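Local coordinates for ethylbenzene dehydrogenase alpha-subunit (Aromatoleum aromaticum, PDB 2IVF), which is the large, cofactor-bearing subunit of a molybdenum enzyme of the molybdopterin oxidoreductase family, holding two pterin guanine dinucleotides, a molybdenum atom and an iron-sulfur cluster, at residues Leu308-Phe320 and Ser426-Lys438. Residues are numbered along the deposited sequence; the frame is centred on the assembly and turned at random.
Sequences LGLSQVMIDEKLF and SLIRELGRKVAKK
Arg433 grips the carboxylate of Glu317 side-on: NE bonds to OE1 at 2.7 Å and NH2 to OE2 at 2.7 Å. Both oxygens are met on the syn side, OE1 through its syn lone pair and OE2 from out of the carboxylate plane, in keeping with the 41° between the planes of the two groups. With two bonds the guanidinium cannot swivel freely, and the CG of Arg429 lies over one of its faces, offset toward the rim. Arg429 itself reaches on to a salt bridge with Glu415.

Behind this charged border, close approach rests on Gly432, whose CA lies 4.2 Å from that of Leu310. Leu310 enters as a knob among Ile428, Leu431, Gly432 and Val435; its CG rests 3.6 Å from Gly432 N, while CD2 touches Val435 CG2. Val313 fills the next hole, CG1 standing anti to its backbone N (chi1 168°) and lying over Gly432 CA. Met314 sets SD 3.7 Å from Ala436 CB, and Leu319 CB packs on the same methyl. At this end a water donates to both Leu319 O and Ala436 O, joining the chain just beyond a Schellman motif at Lys318 to the backbone at Ala436.

Leu431 continues inward onto strand 294-296, and Glu430 forms a salt bridge with Arg279 of the beta-subunit. The axes of segments 308-316 and 426-437 come within 8.1 Å and cross at -64°. Their parent helices, 303-316 and 425-437, thus pack knobs-into-holes, with Gly432 at the point of close approach, beside the parallel sheet of a molybdopterin oxidoreductase alpha/beta domain.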
ATOM      1  N   LEU A 308      18.856 -13.093  22.111  1.00 20.85           N
ATOM      2  CA  LEU A 308      19.767 -13.496  23.161  1.00 21.03           C
ATOM      3  C   LEU A 308      20.053 -15.027  23.041  1.00 20.97           C
ATOM      4  O   LEU A 308      21.153 -15.502  23.329  1.00 22.37           O
ATOM      5  CB  LEU A 308      19.182 -13.120  24.509  1.00 20.02           C
ATOM      6  CG  LEU A 308      19.087 -11.600  24.754  1.00 22.88           C
ATOM      7  CD1 LEU A 308      18.291 -11.269  26.031  1.00 21.50           C
ATOM      8  CD2 LEU A 308      20.499 -10.982  24.830  1.00 22.83           C
ATOM      9  N   GLY A 309      19.049 -15.797  22.667  1.00 22.28           N
ATOM     10  CA  GLY A 309      19.238 -17.233  22.409  1.00 22.35           C
ATOM     11  C   GLY A 309      20.287 -17.457  21.334  1.00 22.65           C
ATOM     12  O   GLY A 309      21.192 -18.308  21.487  1.00 25.23           O
ATOM     13  N   LEU A 310      20.215 -16.662  20.270  1.00 23.19           N
ATOM     14  CA  LEU A 310      21.203 -16.720  19.197  1.00 22.41           C
ATOM     15  C   LEU A 310      22.595 -16.370  19.729  1.00 22.01           C
ATOM     16  O   LEU A 310      23.583 -16.982  19.353  1.00 21.61           O
ATOM     17  CB  LEU A 310      20.842 -15.785  18.045  1.00 22.46           C
ATOM     18  CG  LEU A 310      20.088 -16.410  16.850  1.00 23.69           C
ATOM     19  CD1 LEU A 310      18.860 -17.240  17.246  1.00 24.01           C
ATOM     20  CD2 LEU A 310      19.775 -15.359  15.784  1.00 23.38           C
ATOM     21  N   SER A 311      22.674 -15.346  20.572  1.00 21.71           N
ATOM     22  CA  SER A 311      23.950 -14.942  21.121  1.00 21.47           C
ATOM     23  C   SER A 311      24.501 -16.014  22.022  1.00 22.27           C
ATOM     24  O   SER A 311      25.706 -16.261  22.026  1.00 23.17           O
ATOM     25  CB  SER A 311      23.799 -13.660  21.907  1.00 22.55           C
ATOM     26  OG  SER A 311      23.291 -12.635  21.075  1.00 22.06           O
ATOM     27  N   GLN A 312      23.626 -16.647  22.818  1.00 21.04           N
ATOM     28  CA  GLN A 312      24.039 -17.710  23.694  1.00 21.05           C
ATOM     29  C   GLN A 312      24.608 -18.864  22.892  1.00 21.03           C
ATOM     30  O   GLN A 312      25.613 -19.452  23.273  1.00 21.65           O
ATOM     31  CB  GLN A 312      22.885 -18.187  24.568  1.00 19.93           C
ATOM     32  CG  GLN A 312      23.312 -19.056  25.743  1.00 22.27           C
ATOM     33  CD  GLN A 312      23.555 -20.533  25.428  1.00 24.29           C
ATOM     34  OE1 GLN A 312      24.199 -21.227  26.224  1.00 29.47           O
ATOM     35  NE2 GLN A 312      23.071 -21.009  24.280  1.00 21.23           N
ATOM     36  N   VAL A 313      23.992 -19.152  21.763  1.00 20.69           N
ATOM     37  CA  VAL A 313      24.482 -20.205  20.872  1.00 21.28           C
ATOM     38  C   VAL A 313      25.902 -19.923  20.390  1.00 21.31           C
ATOM     39  O   VAL A 313      26.788 -20.778  20.510  1.00 21.05           O
ATOM     40  CB  VAL A 313      23.528 -20.437  19.718  1.00 21.20           C
ATOM     41  CG1 VAL A 313      24.178 -21.329  18.608  1.00 23.12           C
ATOM     42  CG2 VAL A 313      22.255 -21.050  20.221  1.00 19.50           C
ATOM     43  N   MET A 314      26.122 -18.717  19.863  1.00 22.13           N
ATOM     44  CA  MET A 314      27.403 -18.340  19.339  1.00 22.18           C
ATOM     45  C   MET A 314      28.455 -18.302  20.410  1.00 21.29           C
ATOM     46  O   MET A 314      29.603 -18.626  20.144  1.00 22.33           O
ATOM     47  CB  MET A 314      27.334 -16.965  18.668  1.00 21.71           C
ATOM     48  CG  MET A 314      26.432 -16.898  17.475  1.00 23.45           C
ATOM     49  SD  MET A 314      26.617 -15.337  16.576  1.00 25.72           S
ATOM     50  CE  MET A 314      25.377 -14.347  17.369  1.00 23.63           C
ATOM     51  N   ILE A 315      28.091 -17.892  21.616  1.00 22.03           N
ATOM     52  CA  ILE A 315      29.081 -17.876  22.696  1.00 22.32           C
ATOM     53  C   ILE A 315      29.365 -19.309  23.146  1.00 23.28           C
ATOM     54  O   ILE A 315      30.520 -19.736  23.167  1.00 24.42           O
ATOM     55  CB  ILE A 315      28.652 -16.921  23.836  1.00 22.37           C
ATOM     56  CG1 ILE A 315      28.745 -15.469  23.316  1.00 21.90           C
ATOM     57  CG2 ILE A 315      29.496 -17.137  25.127  1.00 21.21           C
ATOM     58  CD1 ILE A 315      28.185 -14.437  24.250  1.00 22.86           C
ATOM     59  N   ASP A 316      28.324 -20.064  23.460  1.00 23.63           N
ATOM     60  CA  ASP A 316      28.498 -21.404  23.993  1.00 24.86           C
ATOM     61  C   ASP A 316      29.242 -22.346  23.021  1.00 24.67           C
ATOM     62  O   ASP A 316      30.045 -23.184  23.438  1.00 25.59           O
ATOM     63  CB  ASP A 316      27.119 -21.963  24.310  1.00 25.63           C
ATOM     64  CG  ASP A 316      27.165 -23.208  25.152  1.00 29.57           C
ATOM     65  OD1 ASP A 316      27.970 -23.266  26.101  1.00 32.49           O
ATOM     66  OD2 ASP A 316      26.364 -24.122  24.880  1.00 34.20           O
ATOM     67  N   GLU A 317      28.967 -22.207  21.740  1.00 24.91           N
ATOM     68  CA  GLU A 317      29.600 -23.001  20.711  1.00 25.83           C
ATOM     69  C   GLU A 317      30.890 -22.340  20.188  1.00 25.63           C
ATOM     70  O   GLU A 317      31.521 -22.873  19.322  1.00 25.89           O
ATOM     71  CB  GLU A 317      28.601 -23.280  19.571  1.00 25.30           C
ATOM     72  CG  GLU A 317      27.387 -24.059  20.040  1.00 27.63           C
ATOM     73  CD  GLU A 317      26.529 -24.616  18.928  1.00 27.52           C
ATOM     74  OE1 GLU A 317      26.784 -24.326  17.755  1.00 30.21           O
ATOM     75  OE2 GLU A 317      25.587 -25.391  19.229  1.00 31.41           O
ATOM     76  N   LYS A 318      31.298 -21.212  20.758  1.00 25.99           N
ATOM     77  CA  LYS A 318      32.556 -20.541  20.389  1.00 26.61           C
ATOM     78  C   LYS A 318      32.617 -20.206  18.890  1.00 25.65           C
ATOM     79  O   LYS A 318      33.636 -20.429  18.215  1.00 25.12           O
ATOM     80  CB  LYS A 318      33.776 -21.384  20.829  1.00 27.08           C
ATOM     81  CG  LYS A 318      33.740 -21.768  22.320  1.00 28.96           C
ATOM     82  CD  LYS A 318      35.046 -22.376  22.818  1.00 30.81           C
ATOM     83  CE  LYS A 318      35.096 -22.443  24.368  1.00 32.58           C
ATOM     84  NZ  LYS A 318      36.484 -22.789  24.946  1.00 35.62           N
ATOM     85  N   LEU A 319      31.520 -19.664  18.393  1.00 24.22           N
ATOM     86  CA  LEU A 319      31.385 -19.294  16.987  1.00 24.43           C
ATOM     87  C   LEU A 319      31.569 -17.800  16.782  1.00 24.09           C
ATOM     88  O   LEU A 319      31.511 -17.317  15.666  1.00 23.12           O
ATOM     89  CB  LEU A 319      29.994 -19.662  16.487  1.00 23.62           C
ATOM     90  CG  LEU A 319      29.584 -21.120  16.697  1.00 24.67           C
ATOM     91  CD1 LEU A 319      28.168 -21.269  16.208  1.00 26.92           C
ATOM     92  CD2 LEU A 319      30.544 -22.062  15.966  1.00 25.09           C
ATOM     93  N   PHE A 320      31.702 -17.057  17.872  1.00 23.27           N
ATOM     94  CA  PHE A 320      31.752 -15.610  17.759  1.00 23.62           C
ATOM     95  C   PHE A 320      33.107 -15.096  17.208  1.00 23.54           C
ATOM     96  O   PHE A 320      34.151 -15.738  17.328  1.00 22.76           O
ATOM     97  CB  PHE A 320      31.369 -14.932  19.101  1.00 24.52           C
ATOM     98  CG  PHE A 320      32.310 -15.209  20.217  1.00 23.26           C
ATOM     99  CD1 PHE A 320      32.161 -16.331  20.989  1.00 24.07           C
ATOM    100  CD2 PHE A 320      33.345 -14.329  20.518  1.00 25.55           C
ATOM    101  CE1 PHE A 320      33.011 -16.603  21.999  1.00 26.20           C
ATOM    102  CE2 PHE A 320      34.197 -14.579  21.560  1.00 24.80           C
ATOM    103  CZ  PHE A 320      34.045 -15.714  22.301  1.00 24.63           C
ATOM    104  N   SER A 426      15.178 -25.738  17.687  1.00 23.47           N
ATOM    105  CA  SER A 426      15.885 -26.121  16.467  1.00 23.90           C
ATOM    106  C   SER A 426      16.214 -24.889  15.644  1.00 24.02           C
ATOM    107  O   SER A 426      17.288 -24.768  15.066  1.00 24.51           O
ATOM    108  CB  SER A 426      15.054 -27.129  15.661  1.00 23.93           C
ATOM    109  OG  SER A 426      13.735 -26.645  15.349  1.00 24.12           O
ATOM    110  N   LEU A 427      15.270 -23.971  15.596  1.00 24.70           N
ATOM    111  CA  LEU A 427      15.405 -22.769  14.791  1.00 24.33           C
ATOM    112  C   LEU A 427      16.319 -21.724  15.451  1.00 23.57           C
ATOM    113  O   LEU A 427      17.062 -21.011  14.788  1.00 23.50           O
ATOM    114  CB  LEU A 427      13.993 -22.213  14.534  1.00 24.01           C
ATOM    115  CG  LEU A 427      13.787 -21.148  13.487  1.00 26.39           C
ATOM    116  CD1 LEU A 427      14.604 -21.459  12.168  1.00 26.88           C
ATOM    117  CD2 LEU A 427      12.293 -20.942  13.207  1.00 24.10           C
ATOM    118  N   ILE A 428      16.224 -21.601  16.762  1.00 24.15           N
ATOM    119  CA  ILE A 428      17.160 -20.782  17.523  1.00 24.35           C
ATOM    120  C   ILE A 428      18.608 -21.269  17.278  1.00 25.37           C
ATOM    121  O   ILE A 428      19.510 -20.474  16.933  1.00 23.98           O
ATOM    122  CB  ILE A 428      16.832 -20.827  19.007  1.00 25.34           C
ATOM    123  CG1 ILE A 428      15.462 -20.154  19.258  1.00 22.43           C
ATOM    124  CG2 ILE A 428      18.007 -20.185  19.819  1.00 24.21           C
ATOM    125  CD1 ILE A 428      14.988 -20.095  20.794  1.00 24.47           C
ATOM    126  N   ARG A 429      18.818 -22.576  17.399  1.00 24.74           N
ATOM    127  CA  ARG A 429      20.165 -23.126  17.226  1.00 25.72           C
ATOM    128  C   ARG A 429      20.629 -22.999  15.779  1.00 24.72           C
ATOM    129  O   ARG A 429      21.768 -22.585  15.533  1.00 24.01           O
ATOM    130  CB  ARG A 429      20.243 -24.568  17.712  1.00 25.57           C
ATOM    131  CG  ARG A 429      21.660 -24.977  18.124  1.00 28.90           C
ATOM    132  CD  ARG A 429      21.695 -26.179  19.010  1.00 32.03           C
ATOM    133  NE  ARG A 429      21.530 -25.914  20.432  1.00 37.73           N
ATOM    134  CZ  ARG A 429      20.693 -26.580  21.233  1.00 41.26           C
ATOM    135  NH1 ARG A 429      19.874 -27.537  20.771  1.00 43.33           N
ATOM    136  NH2 ARG A 429      20.657 -26.269  22.521  1.00 43.41           N
ATOM    137  N   GLU A 430      19.752 -23.318  14.819  1.00 23.80           N
ATOM    138  CA  GLU A 430      20.102 -23.158  13.407  1.00 23.91           C
ATOM    139  C   GLU A 430      20.498 -21.731  13.028  1.00 22.54           C
ATOM    140  O   GLU A 430      21.505 -21.516  12.356  1.00 20.82           O
ATOM    141  CB  GLU A 430      18.950 -23.564  12.501  1.00 24.40           C
ATOM    142  CG  GLU A 430      19.295 -23.485  11.014  1.00 25.25           C
ATOM    143  CD  GLU A 430      18.123 -23.941  10.142  1.00 26.58           C
ATOM    144  OE1 GLU A 430      17.420 -24.880  10.574  1.00 27.15           O
ATOM    145  OE2 GLU A 430      17.937 -23.333   9.079  1.00 29.65           O
ATOM    146  N   LEU A 431      19.684 -20.767  13.436  1.00 22.35           N
ATOM    147  CA  LEU A 431      19.957 -19.390  13.138  1.00 23.09           C
ATOM    148  C   LEU A 431      21.132 -18.806  13.928  1.00 23.66           C
ATOM    149  O   LEU A 431      21.839 -17.923  13.410  1.00 24.31           O
ATOM    150  CB  LEU A 431      18.698 -18.535  13.270  1.00 23.56           C
ATOM    151  CG  LEU A 431      17.648 -18.824  12.179  1.00 23.46           C
ATOM    152  CD1 LEU A 431      16.252 -18.143  12.442  1.00 26.58           C
ATOM    153  CD2 LEU A 431      18.179 -18.462  10.750  1.00 23.68           C
ATOM    154  N   GLY A 432      21.344 -19.275  15.156  1.00 24.25           N
ATOM    155  CA  GLY A 432      22.559 -18.934  15.911  1.00 23.69           C
ATOM    156  C   GLY A 432      23.800 -19.245  15.115  1.00 24.69           C
ATOM    157  O   GLY A 432      24.714 -18.416  14.973  1.00 24.15           O
ATOM    158  N   ARG A 433      23.826 -20.457  14.571  1.00 24.24           N
ATOM    159  CA  ARG A 433      24.971 -20.943  13.856  1.00 24.28           C
ATOM    160  C   ARG A 433      25.128 -20.214  12.531  1.00 23.90           C
ATOM    161  O   ARG A 433      26.259 -19.915  12.113  1.00 24.26           O
ATOM    162  CB  ARG A 433      24.877 -22.468  13.659  1.00 23.86           C
ATOM    163  CG  ARG A 433      24.932 -23.204  14.985  1.00 24.67           C
ATOM    164  CD  ARG A 433      24.587 -24.652  14.846  1.00 26.11           C
ATOM    165  NE  ARG A 433      24.900 -25.390  16.067  1.00 27.06           N
ATOM    166  CZ  ARG A 433      24.668 -26.688  16.224  1.00 29.40           C
ATOM    167  NH1 ARG A 433      24.064 -27.392  15.259  1.00 30.01           N
ATOM    168  NH2 ARG A 433      24.994 -27.266  17.375  1.00 29.06           N
ATOM    169  N   LYS A 434      24.013 -19.901  11.877  1.00 23.93           N
ATOM    170  CA  LYS A 434      24.068 -19.255  10.593  1.00 23.77           C
ATOM    171  C   LYS A 434      24.502 -17.820  10.682  1.00 23.96           C
ATOM    172  O   LYS A 434      25.262 -17.368   9.850  1.00 24.92           O
ATOM    173  CB  LYS A 434      22.733 -19.336   9.871  1.00 24.01           C
ATOM    174  CG  LYS A 434      22.474 -20.730   9.369  1.00 23.78           C
ATOM    175  CD  LYS A 434      21.177 -20.904   8.650  1.00 25.13           C
ATOM    176  CE  LYS A 434      21.125 -22.265   7.923  1.00 26.68           C
ATOM    177  NZ  LYS A 434      19.795 -22.479   7.321  1.00 24.84           N
ATOM    178  N   VAL A 435      23.978 -17.098  11.665  1.00 23.72           N
ATOM    179  CA  VAL A 435      24.367 -15.702  11.853  1.00 24.04           C
ATOM    180  C   VAL A 435      25.892 -15.589  12.050  1.00 22.18           C
ATOM    181  O   VAL A 435      26.530 -14.660  11.554  1.00 22.39           O
ATOM    182  CB  VAL A 435      23.627 -15.093  13.069  1.00 23.05           C
ATOM    183  CG1 VAL A 435      24.161 -13.724  13.391  1.00 29.50           C
ATOM    184  CG2 VAL A 435      22.115 -14.973  12.756  1.00 26.81           C
ATOM    185  N   ALA A 436      26.466 -16.510  12.804  1.00 23.26           N
ATOM    186  CA  ALA A 436      27.922 -16.497  13.070  1.00 24.85           C
ATOM    187  C   ALA A 436      28.756 -16.714  11.839  1.00 25.00           C
ATOM    188  O   ALA A 436      29.913 -16.325  11.820  1.00 26.37           O
ATOM    189  CB  ALA A 436      28.296 -17.527  14.119  1.00 24.10           C
ATOM    190  N   LYS A 437      28.196 -17.363  10.823  1.00 26.02           N
ATOM    191  CA  LYS A 437      28.988 -17.736   9.644  1.00 27.30           C
ATOM    192  C   LYS A 437      28.578 -17.036   8.356  1.00 26.50           C
ATOM    193  O   LYS A 437      29.189 -17.255   7.325  1.00 26.97           O
ATOM    194  CB  LYS A 437      28.879 -19.251   9.433  1.00 28.32           C
ATOM    195  CG  LYS A 437      27.600 -19.690   8.834  1.00 32.02           C
ATOM    196  CD  LYS A 437      27.686 -21.134   8.238  1.00 33.87           C
ATOM    197  CE  LYS A 437      27.401 -22.152   9.317  1.00 38.46           C
ATOM    198  NZ  LYS A 437      26.566 -23.325   8.820  1.00 38.60           N
ATOM    199  N   LYS A 438      27.524 -16.226   8.408  1.00 25.60           N
ATOM    200  CA  LYS A 438      26.948 -15.617   7.221  1.00 25.44           C
ATOM    201  C   LYS A 438      26.979 -14.123   7.326  1.00 24.49           C
ATOM    202  O   LYS A 438      26.718 -13.559   8.397  1.00 22.05           O
ATOM    203  CB  LYS A 438      25.502 -16.055   6.986  1.00 25.93           C
ATOM    204  CG  LYS A 438      25.420 -17.522   6.586  1.00 25.55           C
ATOM    205  CD  LYS A 438      24.046 -17.896   6.099  1.00 27.52           C
ATOM    206  CE  LYS A 438      23.900 -19.412   5.951  1.00 29.76           C
ATOM    207  NZ  LYS A 438      25.068 -19.917   5.188  1.00 34.01           N
TER
HETATM  208  O   HOH W   1      31.243 -15.088  14.015  1.00 24.93           O